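Local coordinates for B-agarase (Agarivorans gilvus, PDB 5Z6P), which is an agarase of glycoside hydrolase family 50 that breaks down agarose, probably acting on beta-galactosidic linkages, at residues 54-59 and 75-80; 64-69 and 200-205; 100-105 and 132-137; 106-111 and 126-131. One frame throughout, in Å; residues are numbered along the deposited sequence.

A beta-rich carbohydrate-binding-like domain near the N-terminus illustrates how strands distant in sequence are knitted into layers; all four interactions lie within it. Interaction 1 comes first along the chain, and its segments alternate with those of interaction 2, which closes a long loop. Interaction 3 is nested in that loop, and interaction 4 within interaction 3. The centres of interactions 1 and 2 are about 11 Å apart, joined by the pairing of strands 56-61 and 64-69. The centre of interaction 3 lies about 9 Å from that of interaction 2, through neighbouring strands 95-103 and 199-210, and about 8 Å from that of interaction 4, whose hairpin ties the domain to residues 683-691, at and before helix 689-704.

Interaction 1. Residues 54-59 and 75-80; sequences SNVEAN and FYTSVF
S54 and S78 form a hydrogen-bonded antiparallel pair: S54 N donates to S78 O at 3.0 Å, and S78 N answers with a bond to S54 O at 3.1 Å. Beside this bridge the packing is tight. T77 brings its CA to 3.4 Å from S54 O and its CG2 to 3.5 Å from N55 O, while V56 CG2 lies 3.4 Å from S78 O. With CG1 of V56 anti to the backbone N (chi1 175°), CG2 is left on the side facing the other strand. T77 and S78 are buried, their hydroxyls bound by I192 O and E189. The bridge marks a parting of strands in the carbohydrate-binding-like domain: 51-54 runs against 76-81, but the chain kinks at N55, where phi and psi are both positive (60° and 32°), and 56-61 departs to pair with 64-69. The kink also carries the N55 amide to the end of the bridge, where ND2 gives Y76 O a bond of 2.9 Å that lies near the amide plane. On the looser side a water links S54 OG to Y76 O, donating to the carbonyl at 2.7 Å, and the exposed Y76 ring leads away from 54-59.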
# COMPACT_ATOMS: atom_id res chain seq x y z
N SER A 54 -14.28 19.79 11.37
CA SER A 54 -14.63 19.81 9.96
C SER A 54 -15.28 18.49 9.56
O SER A 54 -14.65 17.43 9.61
CB SER A 54 -13.40 20.07 9.10
OG SER A 54 -13.65 19.72 7.76
N ASN A 55 -16.55 18.58 9.15
CA ASN A 55 -17.37 17.42 8.79
C ASN A 55 -17.49 16.47 9.98
O ASN A 55 -17.60 15.26 9.83
CB ASN A 55 -16.81 16.70 7.56
CG ASN A 55 -16.69 17.61 6.36
OD1 ASN A 55 -17.45 18.57 6.21
ND2 ASN A 55 -15.73 17.33 5.49
N VAL A 56 -17.49 17.08 11.16
CA VAL A 56 -17.71 16.41 12.43
C VAL A 56 -18.72 17.18 13.25
O VAL A 56 -18.51 18.36 13.54
CB VAL A 56 -16.40 16.28 13.25
CG1 VAL A 56 -16.70 15.69 14.61
CG2 VAL A 56 -15.39 15.45 12.51
N GLU A 57 -19.80 16.50 13.64
CA GLU A 57 -20.76 17.04 14.60
C GLU A 57 -20.33 16.75 16.04
O GLU A 57 -20.12 15.60 16.42
CB GLU A 57 -22.14 16.44 14.35
CG GLU A 57 -22.68 16.77 12.99
CD GLU A 57 -24.04 16.14 12.73
OE1 GLU A 57 -24.54 15.39 13.59
OE2 GLU A 57 -24.60 16.40 11.64
N ALA A 58 -20.21 17.80 16.84
CA ALA A 58 -19.64 17.69 18.18
C ALA A 58 -20.57 18.22 19.27
O ALA A 58 -21.14 19.29 19.15
CB ALA A 58 -18.32 18.43 18.24
N ASN A 59 -20.70 17.45 20.34
CA ASN A 59 -21.41 17.90 21.51
C ASN A 59 -20.64 17.50 22.76
O ASN A 59 -20.27 16.34 22.92
CB ASN A 59 -22.83 17.31 21.52
CG ASN A 59 -23.73 17.95 22.56
OD1 ASN A 59 -23.42 19.00 23.12
ND2 ASN A 59 -24.86 17.31 22.82
N PHE A 75 -14.97 12.75 2.43
CA PHE A 75 -13.73 11.99 2.47
C PHE A 75 -12.87 12.35 3.68
O PHE A 75 -12.38 11.46 4.34
CB PHE A 75 -12.90 12.17 1.19
CG PHE A 75 -11.73 11.23 1.11
CD1 PHE A 75 -11.88 9.98 0.58
CD2 PHE A 75 -10.50 11.61 1.60
CE1 PHE A 75 -10.79 9.10 0.51
CE2 PHE A 75 -9.42 10.75 1.54
CZ PHE A 75 -9.57 9.49 1.00
N TYR A 76 -12.68 13.63 3.96
CA TYR A 76 -11.92 14.05 5.14
C TYR A 76 -12.78 14.57 6.29
O TYR A 76 -13.51 15.53 6.13
CB TYR A 76 -10.90 15.14 4.78
CG TYR A 76 -9.85 14.69 3.81
CD1 TYR A 76 -8.82 13.85 4.22
CD2 TYR A 76 -9.87 15.10 2.48
CE1 TYR A 76 -7.84 13.43 3.34
CE2 TYR A 76 -8.90 14.69 1.59
CZ TYR A 76 -7.88 13.85 2.03
OH TYR A 76 -6.91 13.42 1.16
N THR A 77 -12.66 13.95 7.46
CA THR A 77 -13.26 14.49 8.67
C THR A 77 -12.19 14.65 9.73
O THR A 77 -11.31 13.80 9.84
CB THR A 77 -14.40 13.62 9.22
OG1 THR A 77 -13.88 12.43 9.83
CG2 THR A 77 -15.34 13.25 8.13
N SER A 78 -12.26 15.74 10.48
CA SER A 78 -11.22 16.08 11.45
C SER A 78 -11.75 16.75 12.70
O SER A 78 -12.67 17.56 12.66
CB SER A 78 -10.17 17.00 10.82
OG SER A 78 -9.76 16.56 9.55
N VAL A 79 -11.14 16.38 13.81
CA VAL A 79 -11.13 17.17 15.02
C VAL A 79 -9.78 17.89 15.08
O VAL A 79 -8.74 17.24 14.95
CB VAL A 79 -11.30 16.30 16.26
CG1 VAL A 79 -11.25 17.16 17.52
CG2 VAL A 79 -12.58 15.45 16.17
N PHE A 80 -9.80 19.22 15.26
CA PHE A 80 -8.59 20.03 15.36
C PHE A 80 -8.44 20.58 16.77
O PHE A 80 -9.38 21.13 17.34
CB PHE A 80 -8.60 21.21 14.37
CG PHE A 80 -8.54 20.81 12.93
CD1 PHE A 80 -7.39 20.26 12.40
CD2 PHE A 80 -9.63 21.02 12.10
CE1 PHE A 80 -7.34 19.90 11.07
CE2 PHE A 80 -9.57 20.67 10.77
CZ PHE A 80 -8.44 20.11 10.25
O HOH W 1 -12.16 17.92 6.10

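Interaction 2. Residues 64-69 and 200-205; sequences CLEIKA and HLLLSN
I67 and L201, paired across two antiparallel strands of the carbohydrate-binding-like domain, share a face with L65 and L203, and this face packs against I192 and L190 of strand 185-193 as two layers do in a beta sandwich. The main bump is the end of I67. Its CG1 stands between the backbone N and the carbonyl carbon (chi1 53°), which tips CD1 across the strand gap into the hollow between two leucines: I67 CD1 lies 3.6 Å from L203 CD1 and 3.9 Å from L201 CD1, with CG1 resting 3.7 Å from L201 CB. The I67 side chain crosses that of L203 at about a right angle, methyl meeting methyl. Four backbone bonds between L65, I67 and L203, L201 hold this alignment. The face bearing E66, L202, K68 and H200 is built by side chains lying abreast. E66 CG fits against L202 CD2 at 3.6 Å while its carboxylate goes on to R61. K68 CG sits over one face of the H200 ring, toward its rim, 4.1 Å from the centroid, and the extended chain passes on beside NE2, where a water at the ring edge joins K68 NZ to H200 NE2, 2.8 Å from the latter.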
# COMPACT_ATOMS: atom_id res chain seq x y z
N CYS A 64 -17.70 13.97 28.40
CA CYS A 64 -17.28 13.28 27.18
C CYS A 64 -17.55 14.18 25.98
O CYS A 64 -18.60 14.80 25.89
CB CYS A 64 -18.02 11.95 27.00
SG CYS A 64 -17.30 10.57 27.88
N LEU A 65 -16.59 14.23 25.08
CA LEU A 65 -16.80 14.87 23.79
C LEU A 65 -17.41 13.86 22.82
O LEU A 65 -16.76 12.91 22.40
CB LEU A 65 -15.49 15.44 23.25
CG LEU A 65 -15.43 15.89 21.79
CD1 LEU A 65 -16.51 16.91 21.49
CD2 LEU A 65 -14.06 16.44 21.46
N GLU A 66 -18.68 14.06 22.47
CA GLU A 66 -19.39 13.19 21.54
C GLU A 66 -19.17 13.68 20.13
O GLU A 66 -19.52 14.81 19.81
CB GLU A 66 -20.90 13.16 21.85
CG GLU A 66 -21.24 12.86 23.29
CD GLU A 66 -22.75 12.72 23.55
OE1 GLU A 66 -23.55 12.78 22.60
OE2 GLU A 66 -23.12 12.54 24.72
N ILE A 67 -18.59 12.84 19.28
CA ILE A 67 -18.38 13.24 17.90
C ILE A 67 -19.02 12.26 16.94
O ILE A 67 -18.91 11.05 17.11
CB ILE A 67 -16.87 13.40 17.53
CG1 ILE A 67 -16.08 12.14 17.89
CG2 ILE A 67 -16.25 14.61 18.21
CD1 ILE A 67 -14.69 12.12 17.30
N LYS A 68 -19.72 12.80 15.95
CA LYS A 68 -20.19 12.05 14.81
C LYS A 68 -19.42 12.50 13.58
O LYS A 68 -19.61 13.61 13.10
CB LYS A 68 -21.70 12.23 14.60
CG LYS A 68 -22.22 11.45 13.41
CD LYS A 68 -23.72 11.65 13.17
CE LYS A 68 -24.15 10.94 11.88
NZ LYS A 68 -25.61 11.01 11.64
N ALA A 69 -18.54 11.64 13.08
CA ALA A 69 -17.79 11.96 11.88
C ALA A 69 -18.64 11.61 10.67
O ALA A 69 -19.12 10.49 10.55
CB ALA A 69 -16.45 11.20 11.85
N HIS A 200 -19.39 7.13 15.31
CA HIS A 200 -19.83 7.81 16.52
C HIS A 200 -18.90 7.51 17.68
O HIS A 200 -18.90 6.40 18.19
CB HIS A 200 -21.26 7.40 16.89
CG HIS A 200 -22.28 7.64 15.82
ND1 HIS A 200 -22.29 6.95 14.62
CD2 HIS A 200 -23.33 8.49 15.76
CE1 HIS A 200 -23.29 7.37 13.88
NE2 HIS A 200 -23.95 8.30 14.55
N LEU A 201 -18.11 8.48 18.12
CA LEU A 201 -17.15 8.24 19.18
C LEU A 201 -17.39 9.07 20.44
O LEU A 201 -18.01 10.14 20.40
CB LEU A 201 -15.72 8.51 18.69
CG LEU A 201 -15.23 7.79 17.43
CD1 LEU A 201 -13.89 8.33 17.02
CD2 LEU A 201 -15.11 6.31 17.66
N LEU A 202 -16.89 8.57 21.56
CA LEU A 202 -16.83 9.31 22.80
C LEU A 202 -15.36 9.51 23.15
O LEU A 202 -14.64 8.56 23.32
CB LEU A 202 -17.54 8.55 23.92
CG LEU A 202 -19.00 8.24 23.68
CD1 LEU A 202 -19.54 7.43 24.84
CD2 LEU A 202 -19.77 9.54 23.50
N LEU A 203 -14.94 10.77 23.26
CA LEU A 203 -13.57 11.13 23.56
C LEU A 203 -13.55 11.82 24.91
O LEU A 203 -14.40 12.63 25.20
CB LEU A 203 -13.01 12.05 22.48
CG LEU A 203 -13.04 11.61 21.02
CD1 LEU A 203 -12.46 12.68 20.09
CD2 LEU A 203 -12.32 10.26 20.81
N SER A 204 -12.57 11.50 25.74
CA SER A 204 -12.45 12.06 27.08
C SER A 204 -10.98 11.94 27.52
O SER A 204 -10.19 11.24 26.92
CB SER A 204 -13.42 11.33 28.05
OG SER A 204 -12.97 10.00 28.23
N ASN A 205 -10.64 12.65 28.59
CA ASN A 205 -9.42 12.40 29.31
C ASN A 205 -8.14 12.63 28.52
O ASN A 205 -7.15 11.93 28.69
CB ASN A 205 -9.51 10.97 29.82
CG ASN A 205 -10.65 10.75 30.82
OD1 ASN A 205 -10.38 10.06 31.82
ND2 ASN A 205 -11.73 11.56 30.76
O HOH W 2 -26.54 9.36 14.24

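Interaction 3. Residues 100-105 and 132-137; sequences DARALD and GKQQSF
D100 and Q134 meet in the carbohydrate-binding-like domain where 100-103 and 135-137 pair antiparallel at the ends of strands 95-103 and 135-140, their directions 132° apart; Q134 stands just before this pair. Its side chain can be followed outward as a strap laid across the neighbouring strand. Q134 CB sits 3.8 Å from R102 CG, and Q134 CG, anti to the backbone N (chi1 -162°), remains against that same R102 carbon while nearing D100 CB. Q134 CD lies 4.1 Å from D100 CB. At the tip the amide forks: OE1 lies obliquely off the R102 guanidinium without close contact, the two planes 15° apart, and NE2 makes a weak bond of 3.2 Å to D100 OD2. The other carboxylate oxygen, D100 OD1, accepts from S136 OG in a bond modelled so short that its length is doubtful; R207, of strand 199-210, makes a salt bridge to D100 OD1 and a hydrogen bond to S136 OG. Behind this cluster, A101 and Q135 exchange two backbone bonds, A101 N to Q135 O measuring 3.1 Å. Towards the open end a water spans A103 O and G132 N. On the buried face, A101 CB touches F137 CE2 at 3.7 Å.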
# COMPACT_ATOMS: atom_id res chain seq x y z
N ASP A 100 -8.76 8.90 25.99
CA ASP A 100 -9.56 7.69 26.02
C ASP A 100 -10.63 7.80 24.96
O ASP A 100 -11.06 8.90 24.65
CB ASP A 100 -10.18 7.48 27.40
CG ASP A 100 -9.14 7.19 28.46
OD1 ASP A 100 -7.99 6.85 28.10
OD2 ASP A 100 -9.47 7.32 29.66
N ALA A 101 -11.04 6.66 24.41
CA ALA A 101 -12.05 6.66 23.36
C ALA A 101 -12.93 5.41 23.40
O ALA A 101 -12.43 4.31 23.65
CB ALA A 101 -11.39 6.79 22.01
N ARG A 102 -14.22 5.60 23.14
CA ARG A 102 -15.18 4.53 22.89
C ARG A 102 -15.83 4.74 21.54
O ARG A 102 -16.11 5.86 21.18
CB ARG A 102 -16.27 4.49 23.95
CG ARG A 102 -15.83 4.01 25.29
CD ARG A 102 -17.01 3.39 26.00
NE ARG A 102 -17.87 4.38 26.63
CZ ARG A 102 -19.20 4.33 26.63
NH1 ARG A 102 -19.83 3.34 26.01
NH2 ARG A 102 -19.88 5.27 27.24
N ALA A 103 -16.08 3.67 20.80
CA ALA A 103 -16.85 3.73 19.57
C ALA A 103 -18.21 3.10 19.81
O ALA A 103 -18.29 2.00 20.34
CB ALA A 103 -16.13 3.02 18.44
N LEU A 104 -19.28 3.79 19.44
CA LEU A 104 -20.62 3.32 19.72
C LEU A 104 -21.26 2.68 18.51
O LEU A 104 -22.38 2.21 18.59
CB LEU A 104 -21.50 4.47 20.23
CG LEU A 104 -21.12 5.07 21.59
CD1 LEU A 104 -22.16 6.05 22.08
CD2 LEU A 104 -20.90 4.00 22.61
N ASP A 105 -20.55 2.64 17.39
CA ASP A 105 -21.03 1.91 16.21
C ASP A 105 -20.85 0.40 16.39
O ASP A 105 -20.18 -0.03 17.31
CB ASP A 105 -20.28 2.36 14.96
CG ASP A 105 -20.24 3.86 14.84
OD1 ASP A 105 -21.22 4.42 14.34
OD2 ASP A 105 -19.24 4.48 15.25
N GLY A 132 -17.26 -1.54 22.18
CA GLY A 132 -17.14 -2.17 23.49
C GLY A 132 -16.45 -1.29 24.52
O GLY A 132 -16.66 -0.08 24.55
N LYS A 133 -15.62 -1.89 25.36
CA LYS A 133 -15.10 -1.20 26.53
C LYS A 133 -14.24 0.01 26.15
O LYS A 133 -13.76 0.13 25.03
CB LYS A 133 -14.30 -2.17 27.42
CG LYS A 133 -13.23 -2.98 26.70
CD LYS A 133 -12.55 -3.95 27.66
CE LYS A 133 -11.61 -4.90 26.94
NZ LYS A 133 -10.54 -4.18 26.20
N GLN A 134 -14.11 0.94 27.08
CA GLN A 134 -13.24 2.07 26.87
C GLN A 134 -11.79 1.61 26.69
O GLN A 134 -11.31 0.73 27.40
CB GLN A 134 -13.38 3.04 28.05
CG GLN A 134 -12.88 4.45 27.82
CD GLN A 134 -13.35 5.43 28.91
OE1 GLN A 134 -14.54 5.52 29.21
NE2 GLN A 134 -12.41 6.14 29.51
N GLN A 135 -11.12 2.17 25.69
CA GLN A 135 -9.68 2.06 25.49
C GLN A 135 -8.90 3.30 25.89
O GLN A 135 -9.37 4.39 25.64
CB GLN A 135 -9.37 1.83 24.01
CG GLN A 135 -9.53 0.45 23.28
CD GLN A 135 -10.85 0.31 22.54
OE1 GLN A 135 -11.72 -0.38 23.04
NE2 GLN A 135 -11.10 1.19 21.56
N SER A 136 -7.68 3.15 26.39
CA SER A 136 -6.74 4.27 26.49
C SER A 136 -5.76 4.23 25.33
O SER A 136 -5.24 3.18 25.02
CB SER A 136 -5.97 4.27 27.81
OG SER A 136 -6.73 4.85 28.84
N PHE A 137 -5.51 5.38 24.69
CA PHE A 137 -4.61 5.44 23.55
C PHE A 137 -3.44 6.37 23.83
O PHE A 137 -3.62 7.43 24.41
CB PHE A 137 -5.36 5.88 22.29
CG PHE A 137 -6.43 4.92 21.87
CD1 PHE A 137 -6.12 3.82 21.11
CD2 PHE A 137 -7.74 5.10 22.27
CE1 PHE A 137 -7.08 2.92 20.74
CE2 PHE A 137 -8.71 4.23 21.89
CZ PHE A 137 -8.38 3.13 21.12
O HOH W 3 -18.99 0.23 22.07

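Interaction 4. Residues 106-111 and 126-131; sequences EHSTQM and CINIAP
The open end of the beta hairpin formed by strands 109-117 and 122-129 brings S108 against N128 and carries two unlike faces, one mostly apolar and one polar. Its ladder is regular: T109 pairs with I129 and M111 with I127, each couple exchanging two backbone bonds, the shortest being I129 N to T109 O at 2.7 Å. Between them Q110 and N128 form a non-hydrogen-bonded pair. On the face of T109, M111, I127 and I129, M111 CB lies 4.0 Å from both I127 CG1 and I129 CD1. This is the inward side of the domain, where F99, A101 and F137 add to the same packing and L190 covers M111.

The face of Q110 and N128 looks instead to the C-terminal part of the chain. N128 ND2 gives S108 OG a bond of 3.1 Å that lies close to the amide plane, and it also bonds T685 OG1, so two hydroxyls probably fix the rotation of this amide. S108 OG has a second partner in E691. The extended chain of Q110, its CG anti to the backbone N (chi1 177°), reaches past the hairpin to T685 N through OE1 and L683 O through NE2, while NE2 makes a weak bond to C126 SG at 3.7 Å. These polar ends join the carbohydrate-binding-like domain to the segment leading into helix 689-704. Where the strands give way to loop, P131 turns its ring towards segment 106-111, and its CG comes to 3.4 Å from E106 O.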
# COMPACT_ATOMS: atom_id res chain seq x y z
N GLU A 106 -21.43 -0.38 15.48
CA GLU A 106 -21.17 -1.82 15.45
C GLU A 106 -19.76 -2.11 14.90
O GLU A 106 -19.18 -3.13 15.23
CB GLU A 106 -22.23 -2.54 14.62
CG GLU A 106 -23.63 -2.48 15.25
CD GLU A 106 -24.72 -2.89 14.30
OE1 GLU A 106 -25.91 -2.66 14.63
OE2 GLU A 106 -24.40 -3.43 13.23
N HIS A 107 -19.24 -1.20 14.09
CA HIS A 107 -17.90 -1.31 13.48
C HIS A 107 -16.84 -0.44 14.17
O HIS A 107 -17.17 0.52 14.87
CB HIS A 107 -17.98 -0.91 12.01
CG HIS A 107 -18.58 0.45 11.80
ND1 HIS A 107 -19.92 0.66 11.56
CD2 HIS A 107 -18.01 1.68 11.84
CE1 HIS A 107 -20.15 1.95 11.44
NE2 HIS A 107 -19.01 2.59 11.61
N SER A 108 -15.56 -0.77 13.96
CA SER A 108 -14.48 0.02 14.52
C SER A 108 -14.27 1.32 13.76
O SER A 108 -14.83 1.53 12.68
CB SER A 108 -13.15 -0.77 14.53
OG SER A 108 -12.71 -1.06 13.21
N THR A 109 -13.44 2.18 14.34
CA THR A 109 -12.96 3.39 13.69
C THR A 109 -11.45 3.36 13.61
O THR A 109 -10.77 3.14 14.62
CB THR A 109 -13.38 4.66 14.46
OG1 THR A 109 -14.80 4.73 14.55
CG2 THR A 109 -12.85 5.90 13.77
N GLN A 110 -10.92 3.59 12.42
CA GLN A 110 -9.52 3.88 12.29
C GLN A 110 -9.33 5.39 12.34
O GLN A 110 -9.79 6.12 11.46
CB GLN A 110 -8.94 3.29 11.01
CG GLN A 110 -7.46 3.63 10.79
CD GLN A 110 -6.91 3.04 9.51
OE1 GLN A 110 -7.65 2.44 8.74
NE2 GLN A 110 -5.62 3.20 9.28
N MET A 111 -8.64 5.85 13.37
CA MET A 111 -8.40 7.26 13.57
C MET A 111 -6.91 7.60 13.50
O MET A 111 -6.10 6.99 14.17
CB MET A 111 -8.97 7.69 14.91
CG MET A 111 -8.66 9.10 15.26
SD MET A 111 -9.26 9.52 16.89
CE MET A 111 -7.97 10.56 17.41
N CYS A 126 -1.70 6.17 13.89
CA CYS A 126 -3.12 5.86 13.93
C CYS A 126 -3.47 4.80 14.98
O CYS A 126 -2.60 4.09 15.51
CB CYS A 126 -3.65 5.43 12.55
SG CYS A 126 -3.19 3.81 11.96
N ILE A 127 -4.76 4.75 15.28
CA ILE A 127 -5.31 3.78 16.20
C ILE A 127 -6.57 3.14 15.63
O ILE A 127 -7.26 3.75 14.82
CB ILE A 127 -5.65 4.44 17.54
CG1 ILE A 127 -6.63 5.60 17.32
CG2 ILE A 127 -4.39 4.96 18.22
CD1 ILE A 127 -7.12 6.20 18.62
N ASN A 128 -6.84 1.91 16.03
CA ASN A 128 -8.14 1.31 15.79
C ASN A 128 -8.98 1.34 17.07
O ASN A 128 -8.59 0.79 18.10
CB ASN A 128 -8.03 -0.12 15.28
CG ASN A 128 -9.38 -0.68 14.85
OD1 ASN A 128 -10.12 -1.22 15.66
ND2 ASN A 128 -9.71 -0.51 13.57
N ILE A 129 -10.13 2.00 17.01
CA ILE A 129 -11.00 2.11 18.18
C ILE A 129 -12.10 1.07 18.07
O ILE A 129 -12.94 1.15 17.18
CB ILE A 129 -11.60 3.51 18.32
CG1 ILE A 129 -10.49 4.55 18.23
CG2 ILE A 129 -12.37 3.62 19.63
CD1 ILE A 129 -10.97 5.93 17.94
N ALA A 130 -12.06 0.08 18.94
CA ALA A 130 -12.97 -1.04 18.84
C ALA A 130 -14.28 -0.74 19.55
O ALA A 130 -14.31 0.05 20.49
CB ALA A 130 -12.32 -2.29 19.41
N PRO A 131 -15.38 -1.35 19.08
CA PRO A 131 -16.64 -1.23 19.82
C PRO A 131 -16.52 -1.96 21.17
O PRO A 131 -15.74 -2.89 21.27
CB PRO A 131 -17.66 -1.92 18.91
CG PRO A 131 -16.97 -2.10 17.60
CD PRO A 131 -15.52 -2.20 17.89